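Local coordinates for tail spike protein gp49 (Pseudomonas phage LKA1, PDB 4RU4), which serves as the phage's tailspike and, as a lyase, probably cleaves the O-specific polysaccharide of Pseudomonas during entry into the host cell, at residues 231-236 against 246-251; 273-278 against 311-316. All blocks are in the same frame, centred on the assembly; numbering follows the deposited sequence. Where two conformers were deposited one is given.

Contact 1 (231-236 against 246-251). With EDO (1,2-ethanediol), chain S.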
ATOM      1  N   PRO B 231      11.745 -15.626  15.690  1.00  8.87           N
ATOM      2  CA  PRO B 231      13.158 -15.325  15.430  1.00  9.58           C
ATOM      3  C   PRO B 231      13.283 -14.035  14.635  1.00  8.24           C
ATOM      4  O   PRO B 231      12.358 -13.637  13.910  1.00  5.38           O
ATOM      5  CB  PRO B 231      13.626 -16.520  14.594  1.00  8.80           C
ATOM      6  CG  PRO B 231      12.371 -16.965  13.849  1.00  7.96           C
ATOM      7  CD  PRO B 231      11.221 -16.700  14.821  1.00  7.99           C
ATOM      8  N   ARG B 232      14.442 -13.386  14.766  1.00  7.59           N
ATOM      9  CA  ARG B 232      14.685 -12.084  14.154  1.00  9.00           C
ATOM     10  C   ARG B 232      15.982 -12.115  13.375  1.00  7.70           C
ATOM     11  O   ARG B 232      17.012 -12.575  13.891  1.00  7.47           O
ATOM     12  CB  ARG B 232      14.779 -11.023  15.260  1.00 11.21           C
ATOM     13  CG  ARG B 232      13.456 -10.801  16.012  1.00  9.74           C
ATOM     14  CD  ARG B 232      12.459 -10.152  15.079  1.00 10.55           C
ATOM     15  NE  ARG B 232      11.137  -9.903  15.659  1.00 11.19           N
ATOM     16  CZ  ARG B 232      10.092 -10.724  15.525  1.00 13.25           C
ATOM     17  NH1 ARG B 232      10.236 -11.889  14.882  1.00  5.20           N
ATOM     18  NH2 ARG B 232       8.913 -10.396  16.071  1.00  9.03           N
ATOM     19  N   VAL B 233      15.944 -11.684  12.114  1.00  5.29           N
ATOM     20  CA  VAL B 233      17.172 -11.516  11.310  1.00  5.32           C
ATOM     21  C   VAL B 233      17.123 -10.090  10.768  1.00  7.83           C
ATOM     22  O   VAL B 233      16.120  -9.695  10.150  1.00  8.60           O
ATOM     23  CB  VAL B 233      17.239 -12.519  10.139  1.00  5.79           C
ATOM     24  CG1 VAL B 233      18.518 -12.292   9.290  1.00  5.44           C
ATOM     25  CG2 VAL B 233      17.182 -13.969  10.654  1.00  6.36           C
ATOM     26  N   ASP B 234      18.155  -9.288  11.028  1.00  5.99           N
ATOM     27  CA  ASP B 234      18.076  -7.874  10.673  1.00  5.07           C
ATOM     28  C   ASP B 234      19.445  -7.391  10.223  1.00  6.38           C
ATOM     29  O   ASP B 234      20.464  -7.784  10.805  1.00  5.49           O
ATOM     30  CB  ASP B 234      17.595  -7.048  11.871  1.00 10.95           C
ATOM     31  CG  ASP B 234      17.541  -5.556  11.568  1.00 18.56           C
ATOM     32  OD1 ASP B 234      16.895  -5.160  10.570  1.00 18.09           O
ATOM     33  OD2 ASP B 234      18.178  -4.780  12.310  1.00 22.67           O
ATOM     34  N   ASP B 235      19.463  -6.595   9.161  0.56  5.94           N
ATOM     35  CA  ASP B 235      20.687  -5.942   8.723  0.56  7.62           C
ATOM     36  C   ASP B 235      21.773  -6.985   8.405  0.56  8.56           C
ATOM     37  O   ASP B 235      22.929  -6.804   8.759  0.56 10.19           O
ATOM     38  CB  ASP B 235      21.126  -4.962   9.835  0.56  9.35           C
ATOM     39  CG  ASP B 235      22.281  -4.075   9.430  0.56 13.65           C
ATOM     40  OD1 ASP B 235      22.387  -3.745   8.228  0.56 15.77           O
ATOM     41  OD2 ASP B 235      23.081  -3.701  10.332  0.56 15.13           O
ATOM     42  N   VAL B 236      21.416  -8.084   7.739  1.00  6.97           N
ATOM     43  CA  VAL B 236      22.438  -9.057   7.371  1.00  6.60           C
ATOM     44  C   VAL B 236      22.705  -9.037   5.879  1.00  8.37           C
ATOM     45  O   VAL B 236      21.836  -8.676   5.075  1.00  8.24           O
ATOM     46  CB  VAL B 236      22.160 -10.522   7.831  1.00  9.58           C
ATOM     47  CG1 VAL B 236      21.911 -10.590   9.351  1.00  5.45           C
ATOM     48  CG2 VAL B 236      21.023 -11.143   7.031  1.00  5.47           C
ATOM     49  N   VAL B 246      18.530 -17.836   3.109  1.00  9.69           N
ATOM     50  CA  VAL B 246      17.946 -17.870   4.452  1.00  5.98           C
ATOM     51  C   VAL B 246      16.748 -18.813   4.388  1.00  6.04           C
ATOM     52  O   VAL B 246      15.905 -18.679   3.508  1.00  8.44           O
ATOM     53  CB  VAL B 246      17.460 -16.469   4.898  1.00  5.81           C
ATOM     54  CG1 VAL B 246      16.827 -16.516   6.280  1.00  9.15           C
ATOM     55  CG2 VAL B 246      18.633 -15.489   4.914  1.00  5.77           C
ATOM     56  N   TYR B 247      16.686 -19.759   5.314  1.00  6.14           N
ATOM     57  CA  TYR B 247      15.593 -20.718   5.343  1.00  7.40           C
ATOM     58  C   TYR B 247      14.977 -20.704   6.723  1.00  6.65           C
ATOM     59  O   TYR B 247      15.628 -21.092   7.684  1.00  7.45           O
ATOM     60  CB  TYR B 247      16.131 -22.118   5.023  1.00  8.28           C
ATOM     61  CG  TYR B 247      15.092 -23.204   4.777  1.00 12.68           C
ATOM     62  CD1 TYR B 247      13.812 -23.129   5.307  1.00 12.74           C
ATOM     63  CD2 TYR B 247      15.405 -24.303   3.997  1.00 23.92           C
ATOM     64  CE1 TYR B 247      12.862 -24.131   5.075  1.00 13.50           C
ATOM     65  CE2 TYR B 247      14.474 -25.302   3.752  1.00 28.06           C
ATOM     66  CZ  TYR B 247      13.203 -25.210   4.299  1.00 25.78           C
ATOM     67  OH  TYR B 247      12.284 -26.213   4.054  1.00 30.18           O
ATOM     68  N   PHE B 248      13.718 -20.267   6.808  1.00  6.08           N
ATOM     69  CA  PHE B 248      12.932 -20.383   8.020  1.00  6.07           C
ATOM     70  C   PHE B 248      12.025 -21.612   7.870  1.00  7.20           C
ATOM     71  O   PHE B 248      11.253 -21.702   6.906  1.00  9.69           O
ATOM     72  CB  PHE B 248      12.049 -19.145   8.239  1.00  5.91           C
ATOM     73  CG  PHE B 248      12.819 -17.877   8.550  1.00  5.85           C
ATOM     74  CD1 PHE B 248      13.428 -17.701   9.773  1.00  7.75           C
ATOM     75  CD2 PHE B 248      12.872 -16.848   7.627  1.00  5.68           C
ATOM     76  CE1 PHE B 248      14.134 -16.527  10.077  1.00  6.64           C
ATOM     77  CE2 PHE B 248      13.562 -15.648   7.910  1.00  8.44           C
ATOM     78  CZ  PHE B 248      14.180 -15.486   9.144  1.00  6.58           C
ATOM     79  N   ALA B 249      12.112 -22.548   8.818  1.00  7.32           N
ATOM     80  CA  ALA B 249      11.320 -23.783   8.741  1.00  9.72           C
ATOM     81  C   ALA B 249      10.477 -23.882  10.008  1.00  7.20           C
ATOM     82  O   ALA B 249      11.026 -23.846  11.111  1.00  7.70           O
ATOM     83  CB  ALA B 249      12.228 -25.008   8.609  1.00  9.12           C
ATOM     84  N   ARG B 250       9.165 -24.026   9.853  1.00  6.45           N
ATOM     85  CA  ARG B 250       8.292 -24.194  11.009  1.00  7.42           C
ATOM     86  C   ARG B 250       8.481 -23.101  12.061  1.00  8.30           C
ATOM     87  O   ARG B 250       8.531 -23.396  13.257  1.00  6.63           O
ATOM     88  CB  ARG B 250       8.510 -25.578  11.660  1.00  6.72           C
ATOM     89  CG  ARG B 250       7.706 -26.696  11.001  1.00  6.94           C
ATOM     90  CD  ARG B 250       8.167 -28.063  11.496  1.00  7.01           C
ATOM     91  NE  ARG B 250       9.507 -28.368  11.000  1.00  9.12           N
ATOM     92  CZ  ARG B 250       9.751 -28.815   9.776  1.00 12.30           C
ATOM     93  NH1 ARG B 250       8.737 -29.003   8.930  1.00 13.53           N
ATOM     94  NH2 ARG B 250      10.992 -29.050   9.378  1.00 13.22           N
ATOM     95  N   CYS B 251       8.598 -21.849  11.616  1.00  6.18           N
ATOM     96  CA  CYS B 251       8.724 -20.739  12.543  1.00  6.06           C
ATOM     97  C   CYS B 251       7.421 -19.974  12.612  1.00  7.30           C
ATOM     98  O   CYS B 251       6.712 -19.847  11.617  1.00  8.35           O
ATOM     99  CB  CYS B 251       9.830 -19.761  12.120  1.00  7.57           C
ATOM    100  SG  CYS B 251      11.490 -20.472  12.256  1.00  9.31           S
TER
HETATM  101  C1  EDO S 801      22.068  -5.335   4.259  1.00 25.29           C
HETATM  102  O1  EDO S 801      21.121  -4.274   4.118  1.00 23.07           O
HETATM  103  C2  EDO S 801      23.413  -4.764   4.660  1.00 31.01           C
HETATM  104  O2  EDO S 801      23.194  -3.825   5.702  1.00 31.53           O

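Contact 2 (273-278 against 311-316)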
ATOM      1  N   ILE B 273      15.343 -16.152   0.042  1.00  5.72           N
ATOM      2  CA  ILE B 273      14.738 -16.377   1.363  1.00  5.71           C
ATOM      3  C   ILE B 273      13.547 -17.310   1.170  1.00  6.52           C
ATOM      4  O   ILE B 273      12.695 -17.064   0.304  1.00  6.88           O
ATOM      5  CB  ILE B 273      14.189 -15.056   1.954  1.00  6.35           C
ATOM      6  CG1 ILE B 273      15.278 -13.999   2.011  1.00  6.33           C
ATOM      7  CG2 ILE B 273      13.624 -15.265   3.371  1.00  7.58           C
ATOM      8  CD1 ILE B 273      14.731 -12.507   2.122  1.00  5.34           C
ATOM      9  N   ILE B 274      13.482 -18.383   1.950  1.00  5.98           N
ATOM     10  CA  ILE B 274      12.340 -19.273   1.873  1.00  5.93           C
ATOM     11  C   ILE B 274      11.701 -19.477   3.244  1.00  9.90           C
ATOM     12  O   ILE B 274      12.390 -19.696   4.267  1.00  5.97           O
ATOM     13  CB  ILE B 274      12.654 -20.637   1.188  1.00  8.77           C
ATOM     14  CG1 ILE B 274      11.426 -21.561   1.300  1.00 11.38           C
ATOM     15  CG2 ILE B 274      13.912 -21.288   1.797  1.00  9.06           C
ATOM     16  CD1 ILE B 274      11.316 -22.586   0.255  1.00 13.94           C
ATOM     17  N   PHE B 275      10.375 -19.376   3.252  1.00  7.13           N
ATOM     18  CA  PHE B 275       9.583 -19.629   4.458  1.00  5.89           C
ATOM     19  C   PHE B 275       8.908 -20.971   4.248  1.00 10.71           C
ATOM     20  O   PHE B 275       7.975 -21.062   3.447  1.00 11.78           O
ATOM     21  CB  PHE B 275       8.521 -18.531   4.671  1.00  5.74           C
ATOM     22  CG  PHE B 275       9.096 -17.163   5.026  1.00  8.20           C
ATOM     23  CD1 PHE B 275       9.538 -16.302   4.036  1.00 11.26           C
ATOM     24  CD2 PHE B 275       9.167 -16.733   6.341  1.00  5.57           C
ATOM     25  CE1 PHE B 275      10.063 -15.043   4.354  1.00  5.97           C
ATOM     26  CE2 PHE B 275       9.682 -15.472   6.666  1.00  5.59           C
ATOM     27  CZ  PHE B 275      10.142 -14.638   5.646  1.00  5.89           C
ATOM     28  N   GLY B 276       9.403 -22.013   4.923  1.00  7.82           N
ATOM     29  CA  GLY B 276       8.837 -23.346   4.790  1.00  7.75           C
ATOM     30  C   GLY B 276       7.963 -23.628   5.998  1.00  6.34           C
ATOM     31  O   GLY B 276       8.429 -23.533   7.146  1.00  8.96           O
ATOM     32  N   ASN B 277       6.696 -23.933   5.756  1.00  6.36           N
ATOM     33  CA  ASN B 277       5.795 -24.300   6.857  1.00  9.82           C
ATOM     34  C   ASN B 277       5.776 -23.250   7.981  1.00 11.28           C
ATOM     35  O   ASN B 277       5.860 -23.588   9.157  1.00  6.59           O
ATOM     36  CB  ASN B 277       6.199 -25.689   7.390  1.00  6.60           C
ATOM     37  CG  ASN B 277       6.325 -26.736   6.264  1.00 10.94           C
ATOM     38  OD1 ASN B 277       7.390 -27.329   6.076  1.00  9.13           O
ATOM     39  ND2 ASN B 277       5.216 -26.980   5.520  1.00  6.74           N
ATOM     40  N   CYS B 278       5.681 -21.970   7.611  1.00  6.11           N
ATOM     41  CA  CYS B 278       5.769 -20.895   8.584  1.00  6.80           C
ATOM     42  C   CYS B 278       4.438 -20.172   8.695  1.00 10.95           C
ATOM     43  O   CYS B 278       3.628 -20.192   7.753  1.00  8.19           O
ATOM     44  CB  CYS B 278       6.832 -19.866   8.185  1.00  6.19           C
ATOM     45  SG  CYS B 278       8.573 -20.386   8.374  1.00  8.75           S
ATOM     46  N   VAL B 311       1.997 -14.888   5.964  1.00  8.32           N
ATOM     47  CA  VAL B 311       3.379 -14.464   5.742  1.00  6.05           C
ATOM     48  C   VAL B 311       3.348 -13.364   4.686  1.00  6.42           C
ATOM     49  O   VAL B 311       2.747 -13.518   3.615  1.00  7.84           O
ATOM     50  CB  VAL B 311       4.326 -15.643   5.365  1.00  7.51           C
ATOM     51  CG1 VAL B 311       5.765 -15.142   5.211  1.00  6.06           C
ATOM     52  CG2 VAL B 311       4.244 -16.776   6.429  1.00  5.51           C
ATOM     53  N   ARG B 312       3.944 -12.224   5.032  1.00  5.07           N
ATOM     54  CA  ARG B 312       3.788 -11.014   4.246  1.00  4.97           C
ATOM     55  C   ARG B 312       5.150 -10.506   3.769  1.00  6.70           C
ATOM     56  O   ARG B 312       6.025 -10.245   4.585  1.00  5.07           O
ATOM     57  CB  ARG B 312       3.077  -9.952   5.098  1.00  6.83           C
ATOM     58  CG  ARG B 312       1.833 -10.490   5.780  1.00  7.11           C
ATOM     59  CD  ARG B 312       0.711 -10.718   4.736  1.00  8.54           C
ATOM     60  NE  ARG B 312      -0.495 -11.226   5.389  1.00  9.87           N
ATOM     61  CZ  ARG B 312      -1.642 -11.470   4.748  1.00  8.21           C
ATOM     62  NH1 ARG B 312      -1.738 -11.260   3.438  1.00  4.99           N
ATOM     63  NH2 ARG B 312      -2.696 -11.913   5.423  1.00  7.98           N
ATOM     64  N   MET B 313       5.331 -10.366   2.448  1.00  4.93           N
ATOM     65  CA  MET B 313       6.564  -9.813   1.914  1.00  4.91           C
ATOM     66  C   MET B 313       6.287  -8.358   1.536  1.00 10.14           C
ATOM     67  O   MET B 313       5.411  -8.086   0.714  1.00 13.83           O
ATOM     68  CB  MET B 313       7.017 -10.583   0.671  1.00  8.45           C
ATOM     69  CG  MET B 313       6.827 -12.095   0.738  1.00 16.64           C
ATOM     70  SD  MET B 313       7.523 -12.870   2.221  1.00 10.33           S
ATOM     71  CE  MET B 313       7.064 -14.560   1.868  1.00  8.26           C
ATOM     72  N   ARG B 314       7.048  -7.421   2.103  1.00  7.44           N
ATOM     73  CA  ARG B 314       6.732  -6.008   1.929  1.00  4.65           C
ATOM     74  C   ARG B 314       7.971  -5.199   1.645  1.00  4.62           C
ATOM     75  O   ARG B 314       9.020  -5.448   2.250  1.00  7.62           O
ATOM     76  CB  ARG B 314       6.089  -5.465   3.202  1.00  8.37           C
ATOM     77  CG  ARG B 314       4.738  -6.134   3.523  1.00 11.35           C
ATOM     78  CD  ARG B 314       4.021  -5.459   4.676  1.00 15.96           C
ATOM     79  NE  ARG B 314       2.650  -5.949   4.790  1.00 18.09           N
ATOM     80  CZ  ARG B 314       2.158  -6.568   5.854  1.00 20.11           C
ATOM     81  NH1 ARG B 314       2.917  -6.781   6.914  1.00 14.66           N
ATOM     82  NH2 ARG B 314       0.893  -6.968   5.851  1.00 26.24           N
ATOM     83  N   ASN B 315       7.842  -4.224   0.751  1.00  4.57           N
ATOM     84  CA  ASN B 315       8.896  -3.207   0.579  1.00  4.99           C
ATOM     85  C   ASN B 315      10.254  -3.798   0.143  1.00  7.72           C
ATOM     86  O   ASN B 315      11.309  -3.295   0.540  1.00  8.07           O
ATOM     87  CB  ASN B 315       9.055  -2.368   1.859  1.00  7.50           C
ATOM     88  CG  ASN B 315       7.704  -1.852   2.421  1.00 23.94           C
ATOM     89  OD1 ASN B 315       6.806  -1.506   1.673  1.00 22.43           O
ATOM     90  ND2 ASN B 315       7.577  -1.814   3.746  1.00 24.76           N
ATOM     91  N   CYS B 316      10.219  -4.851  -0.675  1.00  8.29           N
ATOM     92  CA  CYS B 316      11.439  -5.500  -1.180  1.00  7.82           C
ATOM     93  C   CYS B 316      11.656  -5.271  -2.667  1.00  7.93           C
ATOM     94  O   CYS B 316      10.707  -4.994  -3.407  1.00  8.64           O
ATOM     95  CB  CYS B 316      11.379  -7.017  -0.955  1.00 10.56           C
ATOM     96  SG  CYS B 316      11.293  -7.530   0.791  1.00 11.22           S
TER

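Contact 1 (231-236 against 246-251)
P231 and C251 bring the two backbones closest, their CA atoms 7.6 Å apart; strands 232-234 and 247-249 run in roughly opposite directions, the first leading away from this point and the second up to it, too far apart for backbone pairing, so only side chains join them. F248 is the centre of the join. Its CG lies anti to the carbonyl carbon (chi1 -68°), which sends the ring across the interior toward the other strand. V233 answers with one methyl: CG2 meets F248 CZ at 3.7 Å, arriving at the ring edge near the ring plane rather than over a face. Beta-branched valine, at home in a strand, offers a short, blunt methyl to the end of the long phenylalanine. P231 fills the next place, its ring carbon CG resting obliquely 4.2 Å from F248 CE1. The same CG lies 4.0 Å from C251 SG, so one ring carbon packs against both the phenylalanine and the sulfur. All four are buried.

R232, between the two inward residues, points the other way. Its NH1 donates to P231 O over 2.9 Å from above the carbonyl plane, and NH2 forms a salt bridge with D253 and a weak hydrogen bond to N260 of a neighbouring subunit, tying the side chain down on the outer face of the coil. D235 OD1 lies 2.7 Å from O2 of an ethanediol, probably from the crystallisation liquor, but a second conformer makes this bond doubtful. D235 and R250 both adopt left-handed helical backbone angles, which turn the chain near the ends of these strands. Inward apolar residues meeting between strands of different faces, with outward polar ones and sharp corners, are characteristic of the right-handed parallel beta-helix of the pectin lyase-like family.

Contact 2 (273-278 against 311-316)
V311 is the bump that fits most squarely onto F275: its CG1 methyl sits over the middle of one ring face, 3.9 Å from the F275 ring centroid and 13° off the ring normal, a CH-pi contact. The second methyl, V311 CG2, drops beside the backbone of C278, 3.7 Å from C278 O. One branched residue thus covers the flat ring with one methyl and fills the angle of the bend after strand 274-276 with the other. CG1 reaches the ring because it lies anti to the valine's backbone N.

Both strands belong to the coils of the parallel beta-helix, and these residues face its buried interior. R312 and R314 lie outside that core, in salt bridges with D337 and E341, while N277 and N315 take left-handed helical angles at the corners.

M313 comes in beside the V311 methyl, on the same side of the ring but toward its CD1-CE1 border. Its side chain leaves the backbone to one side, and the bend at chi2 (-52°) brings its terminal methyl to the ring, where M313 CE lies 3.7 Å from F275 CD1. The sulfur follows obliquely, with SD 4.8 Å from the F275 centroid and 46° off its normal, making a Met-aromatic contact. A flexible, unbranched thioether suits this spot, because its bend can lay both sulfur and methyl along the ring border.

Contact 1 closes before contact 2 opens along the chain, their centres about 10 Å apart. Strands 247-249 and 271-276 are parallel neighbours, so one strand of each contact lies on a common face, while 232-234 and 312-314 lie on another, linked through 254-257 and 281-284. Probable hydrogen bonds join F248 O to G276 N at 2.7 Å and R250 N to G276 O at 2.8 Å. Inside, the F248 and F275 rings meet with planes about 25° apart, and C251 touches C278, making the apolar interior continuous. Both contacts lie away from the calcium site at G368 and D394. The ethanediol also hydrogen-bonds R232 NE of the third subunit, placing that end of contact 1 at the trimer interface.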